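PDB 3BJQ: phage-related protein from Bordetella bronchiseptica RB50, which is of unknown detailed function but probably serves as a major capsid protein, building a phage shell with an HK97-like coat fold. Local coordinates for residues R93-P103 with P278-Y289; K32-V40 with V250-V258. One frame throughout, in Å; residues are numbered along the deposited sequence.

Contact 1: residues R93-P103 with P278-Y289; sequences RELMRDASQVP and PYWDNNAKSWIY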
loop_
_atom_site.group_PDB
_atom_site.type_symbol
_atom_site.label_atom_id
_atom_site.label_comp_id
_atom_site.label_asym_id
_atom_site.label_seq_id
_atom_site.Cartn_x
_atom_site.Cartn_y
_atom_site.Cartn_z
ATOM N N ARG E 93 36.498 -14.496 1.332
ATOM C CA ARG E 93 35.748 -15.523 0.613
ATOM C C ARG E 93 35.469 -16.771 1.461
ATOM O O ARG E 93 34.463 -17.445 1.227
ATOM C CB ARG E 93 36.453 -15.926 -0.676
ATOM C CG ARG E 93 37.793 -16.491 -0.445
ATOM C CD ARG E 93 38.338 -17.068 -1.671
ATOM N NE ARG E 93 39.650 -17.622 -1.412
ATOM C CZ ARG E 93 40.348 -18.305 -2.305
ATOM N NH1 ARG E 93 39.848 -18.509 -3.518
ATOM N NH2 ARG E 93 41.538 -18.787 -1.986
ATOM N N GLU E 94 36.325 -17.042 2.455
ATOM C CA GLU E 94 36.199 -18.237 3.282
ATOM C C GLU E 94 34.931 -18.205 4.117
ATOM O O GLU E 94 34.473 -19.244 4.555
ATOM C CB GLU E 94 37.464 -18.550 4.111
ATOM C CG GLU E 94 38.466 -17.418 4.370
ATOM C CD GLU E 94 39.270 -16.995 3.130
ATOM O OE1 GLU E 94 39.884 -17.860 2.454
ATOM O OE2 GLU E 94 39.290 -15.777 2.844
ATOM N N LEU E 95 34.357 -17.009 4.302
ATOM C CA LEU E 95 33.071 -16.831 4.975
ATOM C C LEU E 95 31.870 -17.004 4.028
ATOM O O LEU E 95 30.725 -16.971 4.468
ATOM C CB LEU E 95 33.009 -15.440 5.615
ATOM C CG LEU E 95 33.825 -15.280 6.893
ATOM C CD1 LEU E 95 33.543 -13.944 7.496
ATOM C CD2 LEU E 95 33.476 -16.384 7.877
HETATM N N MSE E 96 32.130 -17.240 2.741
HETATM C CA MSE E 96 31.048 -17.332 1.742
HETATM C C MSE E 96 30.977 -18.681 1.054
HETATM O O MSE E 96 31.992 -19.226 0.642
HETATM C CB MSE E 96 31.231 -16.262 0.661
HETATM C CG MSE E 96 31.298 -14.854 1.214
HETATM SE SE MSE E 96 31.740 -13.566 -0.169
HETATM C CE MSE E 96 30.099 -13.646 -1.066
ATOM N N ARG E 97 29.762 -19.208 0.910
ATOM C CA ARG E 97 29.553 -20.462 0.170
ATOM C C ARG E 97 29.983 -20.264 -1.285
ATOM O O ARG E 97 30.733 -21.066 -1.849
ATOM C CB ARG E 97 28.081 -20.881 0.197
ATOM C CG ARG E 97 27.820 -22.232 -0.490
ATOM C CD ARG E 97 26.332 -22.525 -0.638
ATOM N NE ARG E 97 25.654 -21.518 -1.453
ATOM C CZ ARG E 97 25.697 -21.468 -2.785
ATOM N NH1 ARG E 97 26.412 -22.352 -3.476
ATOM N NH2 ARG E 97 25.047 -20.504 -3.423
ATOM N N ASP E 98 29.525 -19.168 -1.874
ATOM C CA ASP E 98 29.863 -18.811 -3.260
ATOM C C ASP E 98 30.433 -17.380 -3.281
ATOM O O ASP E 98 29.694 -16.386 -3.315
ATOM C CB ASP E 98 28.623 -18.948 -4.186
ATOM C CG ASP E 98 28.885 -18.530 -5.646
ATOM O OD1 ASP E 98 30.051 -18.410 -6.090
ATOM O OD2 ASP E 98 27.888 -18.352 -6.372
ATOM N N ALA E 99 31.761 -17.293 -3.288
ATOM C CA ALA E 99 32.436 -16.013 -3.227
ATOM C C ALA E 99 32.325 -15.258 -4.543
ATOM O O ALA E 99 32.702 -14.100 -4.621
ATOM C CB ALA E 99 33.899 -16.192 -2.845
ATOM N N SER E 100 31.800 -15.908 -5.577
ATOM C CA SER E 100 31.709 -15.280 -6.891
ATOM C C SER E 100 30.617 -14.243 -6.878
ATOM O O SER E 100 30.588 -13.384 -7.734
ATOM C CB SER E 100 31.441 -16.301 -8.008
ATOM O OG SER E 100 30.054 -16.584 -8.138
ATOM N N GLN E 101 29.720 -14.319 -5.906
ATOM C CA GLN E 101 28.612 -13.371 -5.803
ATOM C C GLN E 101 28.897 -12.271 -4.785
ATOM O O GLN E 101 29.707 -12.440 -3.881
ATOM C CB GLN E 101 27.309 -14.104 -5.423
ATOM C CG GLN E 101 26.908 -15.226 -6.402
ATOM C CD GLN E 101 26.778 -14.747 -7.842
ATOM O OE1 GLN E 101 25.980 -13.848 -8.144
ATOM N NE2 GLN E 101 27.566 -15.348 -8.746
ATOM N N VAL E 102 28.223 -11.140 -4.956
ATOM C CA VAL E 102 28.316 -10.023 -4.013
ATOM C C VAL E 102 27.808 -10.528 -2.666
ATOM O O VAL E 102 26.808 -11.222 -2.635
ATOM C CB VAL E 102 27.484 -8.806 -4.521
ATOM C CG1 VAL E 102 27.285 -7.776 -3.446
ATOM C CG2 VAL E 102 28.154 -8.164 -5.747
ATOM N N PRO E 103 28.486 -10.186 -1.547
ATOM C CA PRO E 103 28.031 -10.738 -0.267
ATOM C C PRO E 103 26.645 -10.260 0.117
ATOM O O PRO E 103 26.231 -9.174 -0.269
ATOM C CB PRO E 103 29.065 -10.203 0.743
ATOM C CG PRO E 103 30.204 -9.784 -0.057
ATOM C CD PRO E 103 29.646 -9.306 -1.361
ATOM N N PRO E 278 30.582 -2.671 -2.837
ATOM C CA PRO E 278 31.834 -3.424 -2.756
ATOM C C PRO E 278 32.497 -3.668 -4.084
ATOM O O PRO E 278 31.834 -3.638 -5.116
ATOM C CB PRO E 278 31.403 -4.771 -2.179
ATOM C CG PRO E 278 29.960 -4.907 -2.536
ATOM C CD PRO E 278 29.406 -3.509 -2.547
ATOM N N TYR E 279 33.796 -3.945 -4.040
ATOM C CA TYR E 279 34.531 -4.436 -5.188
ATOM C C TYR E 279 35.254 -5.707 -4.761
ATOM O O TYR E 279 35.481 -5.934 -3.581
ATOM C CB TYR E 279 35.507 -3.377 -5.749
ATOM C CG TYR E 279 36.683 -3.007 -4.866
ATOM C CD1 TYR E 279 37.873 -3.735 -4.898
ATOM C CD2 TYR E 279 36.620 -1.899 -4.039
ATOM C CE1 TYR E 279 38.961 -3.382 -4.090
ATOM C CE2 TYR E 279 37.681 -1.537 -3.227
ATOM C CZ TYR E 279 38.850 -2.272 -3.247
ATOM O OH TYR E 279 39.891 -1.884 -2.417
ATOM N N TRP E 280 35.568 -6.556 -5.728
ATOM C CA TRP E 280 36.276 -7.801 -5.468
ATOM C C TRP E 280 37.750 -7.538 -5.537
ATOM O O TRP E 280 38.237 -7.040 -6.542
ATOM C CB TRP E 280 35.890 -8.869 -6.503
ATOM C CG TRP E 280 36.729 -10.119 -6.418
ATOM C CD1 TRP E 280 37.656 -10.553 -7.331
ATOM C CD2 TRP E 280 36.748 -11.068 -5.346
ATOM N NE1 TRP E 280 38.244 -11.716 -6.889
ATOM C CE2 TRP E 280 37.693 -12.063 -5.683
ATOM C CE3 TRP E 280 36.035 -11.190 -4.146
ATOM C CZ2 TRP E 280 37.965 -13.150 -4.848
ATOM C CZ3 TRP E 280 36.300 -12.282 -3.328
ATOM C CH2 TRP E 280 37.255 -13.241 -3.685
ATOM N N ASP E 281 38.463 -7.886 -4.476
ATOM C CA ASP E 281 39.898 -7.762 -4.458
ATOM C C ASP E 281 40.496 -9.155 -4.613
ATOM O O ASP E 281 40.491 -9.951 -3.673
ATOM C CB ASP E 281 40.329 -7.108 -3.149
ATOM C CG ASP E 281 41.819 -6.933 -3.059
ATOM O OD1 ASP E 281 42.530 -7.578 -3.840
ATOM O OD2 ASP E 281 42.291 -6.168 -2.198
ATOM N N ASN E 282 41.042 -9.431 -5.794
ATOM C CA ASN E 282 41.548 -10.750 -6.107
ATOM C C ASN E 282 42.813 -11.119 -5.338
ATOM O O ASN E 282 43.063 -12.296 -5.094
ATOM C CB ASN E 282 41.760 -10.862 -7.609
ATOM C CG ASN E 282 41.884 -12.278 -8.061
ATOM O OD1 ASN E 282 40.918 -13.046 -8.032
ATOM N ND2 ASN E 282 43.081 -12.644 -8.480
ATOM N N ASN E 283 43.610 -10.124 -4.957
ATOM C CA ASN E 283 44.811 -10.369 -4.154
ATOM C C ASN E 283 44.432 -10.833 -2.768
ATOM O O ASN E 283 44.933 -11.835 -2.271
ATOM C CB ASN E 283 45.647 -9.088 -3.988
ATOM C CG ASN E 283 46.860 -9.041 -4.892
ATOM O OD1 ASN E 283 46.964 -9.755 -5.893
ATOM N ND2 ASN E 283 47.790 -8.174 -4.539
ATOM N N ALA E 284 43.535 -10.073 -2.146
ATOM C CA ALA E 284 43.055 -10.366 -0.797
ATOM C C ALA E 284 41.971 -11.442 -0.762
ATOM O O ALA E 284 41.564 -11.860 0.337
ATOM C CB ALA E 284 42.517 -9.077 -0.155
ATOM N N LYS E 285 41.487 -11.860 -1.941
ATOM C CA LYS E 285 40.398 -12.841 -2.049
ATOM C C LYS E 285 39.256 -12.445 -1.117
ATOM O O LYS E 285 38.758 -13.231 -0.311
ATOM C CB LYS E 285 40.927 -14.254 -1.768
ATOM C CG LYS E 285 41.908 -14.741 -2.874
ATOM C CD LYS E 285 41.137 -15.202 -4.105
ATOM C CE LYS E 285 41.990 -15.333 -5.386
ATOM N NZ LYS E 285 43.410 -15.543 -5.103
ATOM N N SER E 286 38.865 -11.185 -1.246
ATOM C CA SER E 286 37.882 -10.571 -0.406
ATOM C C SER E 286 37.065 -9.539 -1.180
ATOM O O SER E 286 37.551 -8.955 -2.150
ATOM C CB SER E 286 38.577 -9.837 0.748
ATOM O OG SER E 286 39.167 -10.724 1.676
ATOM N N TRP E 287 35.821 -9.339 -0.759
ATOM C CA TRP E 287 35.010 -8.221 -1.221
ATOM C C TRP E 287 35.277 -7.064 -0.270
ATOM O O TRP E 287 35.265 -7.261 0.928
ATOM C CB TRP E 287 33.517 -8.547 -1.223
ATOM C CG TRP E 287 33.150 -9.468 -2.298
ATOM C CD1 TRP E 287 33.134 -10.826 -2.230
ATOM C CD2 TRP E 287 32.745 -9.125 -3.628
ATOM N NE1 TRP E 287 32.733 -11.354 -3.433
ATOM C CE2 TRP E 287 32.477 -10.332 -4.306
ATOM C CE3 TRP E 287 32.549 -7.915 -4.302
ATOM C CZ2 TRP E 287 32.069 -10.369 -5.634
ATOM C CZ3 TRP E 287 32.111 -7.950 -5.618
ATOM C CH2 TRP E 287 31.896 -9.174 -6.279
ATOM N N ILE E 288 35.486 -5.868 -0.825
ATOM C CA ILE E 288 35.924 -4.698 -0.073
ATOM C C ILE E 288 34.899 -3.562 -0.134
ATOM O O ILE E 288 34.538 -3.100 -1.220
ATOM C CB ILE E 288 37.272 -4.148 -0.640
ATOM C CG1 ILE E 288 38.336 -5.233 -0.649
ATOM C CG2 ILE E 288 37.795 -2.957 0.157
ATOM C CD1 ILE E 288 38.691 -5.736 0.693
ATOM N N TYR E 289 34.448 -3.107 1.031
ATOM C CA TYR E 289 33.536 -1.950 1.127
ATOM C C TYR E 289 34.273 -0.766 1.716
ATOM O O TYR E 289 34.721 -0.816 2.865
ATOM C CB TYR E 289 32.347 -2.223 2.023
ATOM C CG TYR E 289 31.533 -3.427 1.691
ATOM C CD1 TYR E 289 31.990 -4.696 2.017
ATOM C CD2 TYR E 289 30.256 -3.304 1.143
ATOM C CE1 TYR E 289 31.244 -5.812 1.754
ATOM C CE2 TYR E 289 29.487 -4.421 0.902
ATOM C CZ TYR E 289 29.994 -5.680 1.213
ATOM O OH TYR E 289 29.261 -6.813 0.966
#

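Contact 2: residues K32-V40 with V250-V258; sequences KKLFPVAPV and VSDNPDPSV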
loop_
_atom_site.group_PDB
_atom_site.type_symbol
_atom_site.label_atom_id
_atom_site.label_comp_id
_atom_site.label_asym_id
_atom_site.label_seq_id
_atom_site.Cartn_x
_atom_site.Cartn_y
_atom_site.Cartn_z
ATOM N N LYS E 32 30.628 11.218 22.285
ATOM C CA LYS E 32 29.499 11.922 21.650
ATOM C C LYS E 32 28.551 12.556 22.663
ATOM O O LYS E 32 27.696 13.358 22.300
ATOM C CB LYS E 32 28.746 10.973 20.720
ATOM C CG LYS E 32 29.619 10.407 19.628
ATOM C CD LYS E 32 28.937 9.338 18.776
ATOM C CE LYS E 32 29.709 9.140 17.467
ATOM N NZ LYS E 32 29.092 8.151 16.511
ATOM N N LYS E 33 28.721 12.226 23.942
ATOM C CA LYS E 33 27.911 12.851 25.000
ATOM C C LYS E 33 28.476 14.213 25.390
ATOM O O LYS E 33 27.778 15.020 26.000
ATOM C CB LYS E 33 27.850 11.952 26.228
ATOM C CG LYS E 33 27.049 10.646 26.033
ATOM C CD LYS E 33 25.572 10.909 26.031
ATOM C CE LYS E 33 24.801 9.635 25.727
ATOM N NZ LYS E 33 23.487 9.562 26.466
ATOM N N LEU E 34 29.748 14.435 25.077
ATOM C CA LEU E 34 30.417 15.718 25.278
ATOM C C LEU E 34 30.481 16.495 23.961
ATOM O O LEU E 34 30.406 17.718 23.965
ATOM C CB LEU E 34 31.849 15.519 25.795
ATOM C CG LEU E 34 32.042 15.084 27.252
ATOM C CD1 LEU E 34 31.633 13.625 27.445
ATOM C CD2 LEU E 34 33.484 15.309 27.661
ATOM N N PHE E 35 30.604 15.761 22.852
ATOM C CA PHE E 35 30.785 16.339 21.530
ATOM C C PHE E 35 29.792 15.750 20.553
ATOM O O PHE E 35 30.188 14.949 19.677
ATOM C CB PHE E 35 32.194 16.011 21.029
ATOM C CG PHE E 35 33.306 16.611 21.841
ATOM C CD1 PHE E 35 33.855 15.927 22.908
ATOM C CD2 PHE E 35 33.849 17.832 21.499
ATOM C CE1 PHE E 35 34.898 16.466 23.632
ATOM C CE2 PHE E 35 34.890 18.383 22.219
ATOM C CZ PHE E 35 35.418 17.693 23.292
ATOM N N PRO E 36 28.502 16.151 20.649
ATOM C CA PRO E 36 27.508 15.591 19.745
ATOM C C PRO E 36 27.805 15.810 18.269
ATOM O O PRO E 36 28.357 16.837 17.872
ATOM C CB PRO E 36 26.213 16.308 20.161
ATOM C CG PRO E 36 26.443 16.668 21.524
ATOM C CD PRO E 36 27.872 17.102 21.566
ATOM N N VAL E 37 27.440 14.825 17.466
ATOM C CA VAL E 37 27.668 14.870 16.040
ATOM C C VAL E 37 26.756 15.886 15.337
ATOM O O VAL E 37 25.545 15.872 15.492
ATOM C CB VAL E 37 27.578 13.457 15.397
ATOM C CG1 VAL E 37 27.791 13.542 13.888
ATOM C CG2 VAL E 37 28.608 12.533 16.026
ATOM N N ALA E 38 27.380 16.801 14.596
ATOM C CA ALA E 38 26.676 17.855 13.927
ATOM C C ALA E 38 27.281 17.987 12.525
ATOM O O ALA E 38 28.499 17.889 12.384
ATOM C CB ALA E 38 26.851 19.133 14.702
ATOM N N PRO E 39 26.442 18.183 11.485
ATOM C CA PRO E 39 26.957 18.214 10.116
ATOM C C PRO E 39 27.651 19.512 9.692
ATOM O O PRO E 39 27.220 20.620 10.043
ATOM C CB PRO E 39 25.697 17.980 9.280
ATOM C CG PRO E 39 24.637 18.647 10.093
ATOM C CD PRO E 39 24.979 18.351 11.508
ATOM N N VAL E 40 28.755 19.340 8.968
ATOM C CA VAL E 40 29.434 20.404 8.286
ATOM C C VAL E 40 29.683 19.940 6.831
ATOM O O VAL E 40 29.497 18.772 6.499
ATOM C CB VAL E 40 30.792 20.831 8.953
ATOM C CG1 VAL E 40 30.608 21.206 10.368
ATOM C CG2 VAL E 40 31.875 19.768 8.825
ATOM N N VAL E 250 26.127 20.669 27.584
ATOM C CA VAL E 250 26.123 20.084 26.234
ATOM C C VAL E 250 24.680 20.139 25.781
ATOM O O VAL E 250 23.764 19.647 26.484
ATOM C CB VAL E 250 26.613 18.624 26.262
ATOM C CG1 VAL E 250 26.729 18.026 24.837
ATOM C CG2 VAL E 250 27.956 18.538 26.961
ATOM N N SER E 251 24.437 20.800 24.661
ATOM C CA SER E 251 23.070 20.917 24.186
ATOM C C SER E 251 22.399 19.538 24.033
ATOM O O SER E 251 22.974 18.611 23.458
ATOM C CB SER E 251 23.014 21.665 22.854
ATOM O OG SER E 251 21.707 21.619 22.345
ATOM N N ASP E 252 21.172 19.452 24.546
ATOM C CA ASP E 252 20.322 18.272 24.444
ATOM C C ASP E 252 19.559 18.217 23.108
ATOM O O ASP E 252 18.713 17.383 22.938
ATOM C CB ASP E 252 19.284 18.253 25.585
ATOM C CG ASP E 252 19.863 17.799 26.927
ATOM O OD1 ASP E 252 20.950 17.191 26.960
ATOM O OD2 ASP E 252 19.204 18.045 27.965
ATOM N N ASN E 253 19.840 19.127 22.187
ATOM C CA ASN E 253 19.164 19.191 20.906
ATOM C C ASN E 253 19.257 17.823 20.210
ATOM O O ASN E 253 20.342 17.272 20.075
ATOM C CB ASN E 253 19.825 20.285 20.058
ATOM C CG ASN E 253 18.939 20.804 18.915
ATOM O OD1 ASN E 253 18.088 20.101 18.381
ATOM N ND2 ASN E 253 19.195 22.041 18.504
ATOM N N PRO E 254 18.114 17.240 19.833
ATOM C CA PRO E 254 18.148 15.994 19.074
ATOM C C PRO E 254 18.650 16.145 17.627
ATOM O O PRO E 254 18.926 15.140 16.993
ATOM C CB PRO E 254 16.692 15.529 19.111
ATOM C CG PRO E 254 15.898 16.731 19.357
ATOM C CD PRO E 254 16.733 17.649 20.162
ATOM N N ASP E 255 18.736 17.379 17.120
ATOM C CA ASP E 255 19.295 17.700 15.799
ATOM C C ASP E 255 20.478 18.651 16.015
ATOM O O ASP E 255 20.366 19.862 15.763
ATOM C CB ASP E 255 18.266 18.419 14.903
ATOM C CG ASP E 255 16.929 17.703 14.811
ATOM O OD1 ASP E 255 16.926 16.461 14.711
ATOM O OD2 ASP E 255 15.877 18.406 14.822
ATOM N N PRO E 256 21.611 18.126 16.488
ATOM C CA PRO E 256 22.687 19.036 16.872
ATOM C C PRO E 256 23.167 19.900 15.710
ATOM O O PRO E 256 23.217 19.441 14.574
ATOM C CB PRO E 256 23.798 18.106 17.350
ATOM C CG PRO E 256 23.132 16.792 17.654
ATOM C CD PRO E 256 21.963 16.712 16.705
ATOM N N SER E 257 23.470 21.148 16.016
ATOM C CA SER E 257 23.901 22.145 15.034
ATOM C C SER E 257 25.151 22.847 15.506
ATOM O O SER E 257 25.132 23.391 16.600
ATOM C CB SER E 257 22.806 23.201 14.886
ATOM O OG SER E 257 23.267 24.288 14.131
ATOM N N VAL E 258 26.205 22.913 14.663
ATOM C CA VAL E 258 27.458 23.585 15.039
ATOM C C VAL E 258 27.288 25.088 15.372
ATOM O O VAL E 258 28.185 25.713 15.929
ATOM C CB VAL E 258 28.576 23.421 13.947
ATOM C CG1 VAL E 258 28.851 21.970 13.691
ATOM C CG2 VAL E 258 28.207 24.160 12.627
HETATM O O HOH W 1 25.621 21.841 11.836
#

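Contact 1: residues R93-P103 with P278-Y289
Near the tip of the beta hairpin formed by 279-281 and 286-289, W287 lies against the loop 96-103, which runs on into helix 105-131. Two CH-pi contacts reach the same face of its indole: P103 CD stands 3.8 Å from the centroid of the five-membered ring, and V102 CA sits over the six-membered ring. W280, from the other strand of the hairpin, brings its edge to the opposite face, CE3 3.4 Å above the W287 plane and toward its rim, so both faces of the indole are covered. The W287 NE1 points out of the ring edge and gives a nearly straight bond to A99 O (3.0 Å, 161°), almost in the ring plane. The selenium of M96, a selenomethionine, comes to W287 CD1 obliquely at 3.7 Å in a Met-aromatic contact. With W287 CG anti to its own carbonyl carbon (chi1 -73°), the ring leans across toward the loop.

The hairpin turn carries a G1 beta bulge, in which K285 and S286 both face D281. There K285 O accepts from R93 N at 3.1 Å. The two long side chains run side by side, pointing the same way, and K285 CD lies over a guanidinium face, 3.6 Å from R93 NH1. Further in, P103 CG closes on Y289 OH at 3.3 Å, while V102 CG1 meets P278 CG.

Contact 2: residues K32-V40 with V250-V258
V250 and P256 both bear on the short run from the end of helix 31-34 into strand 37-40, which pairs in parallel with strand 264-269. Between them residues 251-255 bend away through two small side-chain-bonded turns, an ST turn in which S251 OG accepts from N253 N and an Asx turn in which N253 OD1 accepts from D255 N. V250 thus meets the chain before the strand, while P256 and V258 lie along the strand itself.

V250 can be followed outward. Its CB sits 3.8 Å from K33 O. CG1, anti to the backbone N (chi1 -175°), comes to 3.4 Å from K33 O, and it also touches the ring of P36, 3.6 Å from P36 CD. CG2 also stays by K33 O, at 3.7 Å, with L34 O a little further off. Both methyls thus rest against the carbonyl oxygens of K33 and L34 at the helix end, where the K33 side chain leads off to a salt bridge with E221.

P256 packs differently, its ring laid against a peptide oxygen: CB and CG are both near V37 O, with CG at 3.4 Å, and the same CG touches P36 CB. Its own O is bonded to R110 of a neighbouring subunit. Next, the A38 methyl faces V258 CG1 at 3.6 Å, and V40 CG1 meets the same branch, crossing it at about a right angle. No direct hydrogen bond joins the two segments; instead a water donates to P39 O at 2.7 Å and accepts from V258 N at 3.1 Å.

The segments alternate along the chain: 32-40, 93-103, 250-258, then 278-289, so the two contacts interlock in sequence. Their centres are 37 Å apart and their nearest atoms about 17 Å, with no touch. Both reach the same mixed sheet, contact 2 through strand 37-40 and contact 1 through strands 274-281 and 286-299. Helix 105-131 also spans them: M96 and Y289 pack near its start, L34 and F35 near its end. Contact 2 lies close to the middle of the chain, contact 1 far out at one extremity. Each also meets neighbouring subunits, consistent with an elongated shell protein whose parts hold together across the assembly.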